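Local coordinates for protein pyridoxine 4-oxidase (Mesorhizobium loti, PDB 4HA6) that oxidises the 4-hydroxymethyl group of pyridoxine with molecular oxygen to give pyridoxal, using bound FAD, as a member of the GMC oxidoreductase family, at residues A[229-234]-A[240-245]. Sequence-based numbering, arbitrary orientation.
Sequences RSLEVV and AEVFAD
Ser230 touches both Glu241 and Phe243, one with each of its two side-chain atoms. CB lies over one face of the Phe243 ring, 4.1 Å from the centroid, in a CH-pi contact; OG donates to Glu241 OE2 at 2.6 Å. That oxygen is met on its anti side, 22° out of the carboxylate plane, and Glu241 gets there by running extended, with CG anti to the backbone N (chi1 -177°). The Arg229 side chain runs alongside Phe243, pointing the same way, its guanidinium nearly perpendicular to the ring: the ring edge at CE1 lies over the centre of the guanidinium, 3.9 Å from CZ. Arg229 NH1 lies 4.2 Å from Glu241 OE2, which sits well out of the guanidinium plane; any attraction is between charges only, without a salt bridge.

The backbones are joined by paired bonds, Leu231 N to Val242 O (2.7 Å) with its return, and Val233 N to Ala240 O (2.8 Å) with its own. On the other face Val233 CG2 meets Val242 CG2 at 4.1 Å, and Leu231 CD1 reaches Val242 CG1 and Ala244 CB. This apolar side packs on strands 4-7 and 28-31. On the side of strand 227-235 next to strand 217-224, Arg229 and Ser230 both face Lys222, a classic beta bulge. The whole is an antiparallel beta hairpin against the Rossmann-type sheet of the FAD-binding domain.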
loop_
_atom_site.group_PDB
_atom_site.type_symbol
_atom_site.label_atom_id
_atom_site.label_comp_id
_atom_site.label_asym_id
_atom_site.label_seq_id
_atom_site.Cartn_x
_atom_site.Cartn_y
_atom_site.Cartn_z
ATOM N N ARG A 229 -12.344 -12.058 24.076
ATOM C CA ARG A 229 -11.810 -12.574 25.333
ATOM C C ARG A 229 -10.447 -13.219 25.129
ATOM O O ARG A 229 -9.532 -13.061 25.953
ATOM C CB ARG A 229 -12.801 -13.556 25.964
ATOM C CG ARG A 229 -12.283 -14.291 27.195
ATOM C CD ARG A 229 -13.328 -15.276 27.700
ATOM N NE ARG A 229 -12.891 -16.059 28.858
ATOM C CZ ARG A 229 -12.565 -17.350 28.808
ATOM N NH1 ARG A 229 -12.612 -18.002 27.652
ATOM N NH2 ARG A 229 -12.189 -17.991 29.908
ATOM N N SER A 230 -10.302 -13.933 24.019
ATOM C CA SER A 230 -9.040 -14.591 23.717
ATOM C C SER A 230 -8.829 -14.739 22.216
ATOM O O SER A 230 -9.736 -14.474 21.421
ATOM C CB SER A 230 -8.993 -15.971 24.378
ATOM O OG SER A 230 -9.949 -16.841 23.798
ATOM N N LEU A 231 -7.623 -15.172 21.847
ATOM C CA LEU A 231 -7.252 -15.442 20.462
ATOM C C LEU A 231 -6.764 -16.870 20.351
ATOM O O LEU A 231 -5.994 -17.326 21.200
ATOM C CB LEU A 231 -6.105 -14.531 20.009
ATOM C CG LEU A 231 -6.207 -13.021 20.147
ATOM C CD1 LEU A 231 -5.854 -12.604 21.567
ATOM C CD2 LEU A 231 -5.278 -12.370 19.149
ATOM N N GLU A 232 -7.187 -17.570 19.303
ATOM C CA GLU A 232 -6.664 -18.900 19.014
ATOM C C GLU A 232 -5.483 -18.735 18.082
ATOM O O GLU A 232 -5.619 -18.189 16.973
ATOM C CB GLU A 232 -7.736 -19.781 18.356
ATOM C CG GLU A 232 -7.243 -21.172 17.979
ATOM C CD GLU A 232 -8.252 -21.948 17.140
ATOM O OE1 GLU A 232 -8.882 -21.337 16.248
ATOM O OE2 GLU A 232 -8.410 -23.168 17.371
ATOM N N VAL A 233 -4.319 -19.186 18.531
ATOM C CA VAL A 233 -3.107 -19.038 17.733
ATOM C C VAL A 233 -2.607 -20.396 17.257
ATOM O O VAL A 233 -2.501 -21.339 18.040
ATOM C CB VAL A 233 -2.015 -18.302 18.504
ATOM C CG1 VAL A 233 -0.777 -18.136 17.629
ATOM C CG2 VAL A 233 -2.537 -16.948 18.945
ATOM N N VAL A 234 -2.325 -20.485 15.965
ATOM C CA VAL A 234 -1.886 -21.721 15.339
ATOM C C VAL A 234 -0.413 -21.606 14.931
ATOM O O VAL A 234 -0.030 -20.754 14.111
ATOM C CB VAL A 234 -2.748 -22.032 14.107
ATOM C CG1 VAL A 234 -2.260 -23.298 13.434
ATOM C CG2 VAL A 234 -4.233 -22.160 14.513
ATOM N N ALA A 240 -2.962 -22.948 20.421
ATOM C CA ALA A 240 -2.947 -22.479 21.803
ATOM C C ALA A 240 -3.819 -21.234 21.954
ATOM O O ALA A 240 -3.979 -20.466 20.998
ATOM C CB ALA A 240 -1.523 -22.188 22.250
ATOM N N GLU A 241 -4.379 -21.041 23.146
ATOM C CA GLU A 241 -5.264 -19.910 23.413
ATOM C C GLU A 241 -4.527 -18.785 24.131
ATOM O O GLU A 241 -3.839 -19.008 25.126
ATOM C CB GLU A 241 -6.464 -20.366 24.237
ATOM C CG GLU A 241 -7.491 -19.274 24.517
ATOM C CD GLU A 241 -8.777 -19.812 25.117
ATOM O OE1 GLU A 241 -8.706 -20.730 25.966
ATOM O OE2 GLU A 241 -9.862 -19.318 24.732
ATOM N N VAL A 242 -4.677 -17.568 23.622
ATOM C CA VAL A 242 -3.961 -16.424 24.159
ATOM C C VAL A 242 -4.956 -15.381 24.650
ATOM O O VAL A 242 -5.907 -15.028 23.944
ATOM C CB VAL A 242 -2.993 -15.840 23.107
ATOM C CG1 VAL A 242 -2.555 -14.424 23.472
ATOM C CG2 VAL A 242 -1.788 -16.754 22.951
ATOM N N PHE A 243 -4.754 -14.910 25.874
ATOM C CA PHE A 243 -5.680 -13.955 26.475
ATOM C C PHE A 243 -5.142 -12.535 26.429
ATOM O O PHE A 243 -3.924 -12.327 26.418
ATOM C CB PHE A 243 -5.992 -14.367 27.906
ATOM C CG PHE A 243 -6.703 -15.678 27.998
ATOM C CD1 PHE A 243 -8.090 -15.725 28.031
ATOM C CD2 PHE A 243 -5.991 -16.870 28.031
ATOM C CE1 PHE A 243 -8.758 -16.944 28.104
ATOM C CE2 PHE A 243 -6.649 -18.089 28.105
ATOM C CZ PHE A 243 -8.031 -18.125 28.142
ATOM N N ALA A 244 -6.057 -11.565 26.389
ATOM C CA ALA A 244 -5.697 -10.152 26.261
ATOM C C ALA A 244 -6.830 -9.224 26.693
ATOM O O ALA A 244 -8.013 -9.559 26.557
ATOM C CB ALA A 244 -5.301 -9.833 24.821
ATOM N N ASP A 245 -6.455 -8.044 27.179
ATOM C CA ASP A 245 -7.407 -7.003 27.533
ATOM C C ASP A 245 -7.825 -6.186 26.299
ATOM O O ASP A 245 -8.984 -5.771 26.178
ATOM C CB ASP A 245 -6.793 -6.063 28.577
ATOM C CG ASP A 245 -6.694 -6.698 29.961
ATOM O OD1 ASP A 245 -7.123 -7.861 30.127
ATOM O OD2 ASP A 245 -6.197 -6.016 30.885
#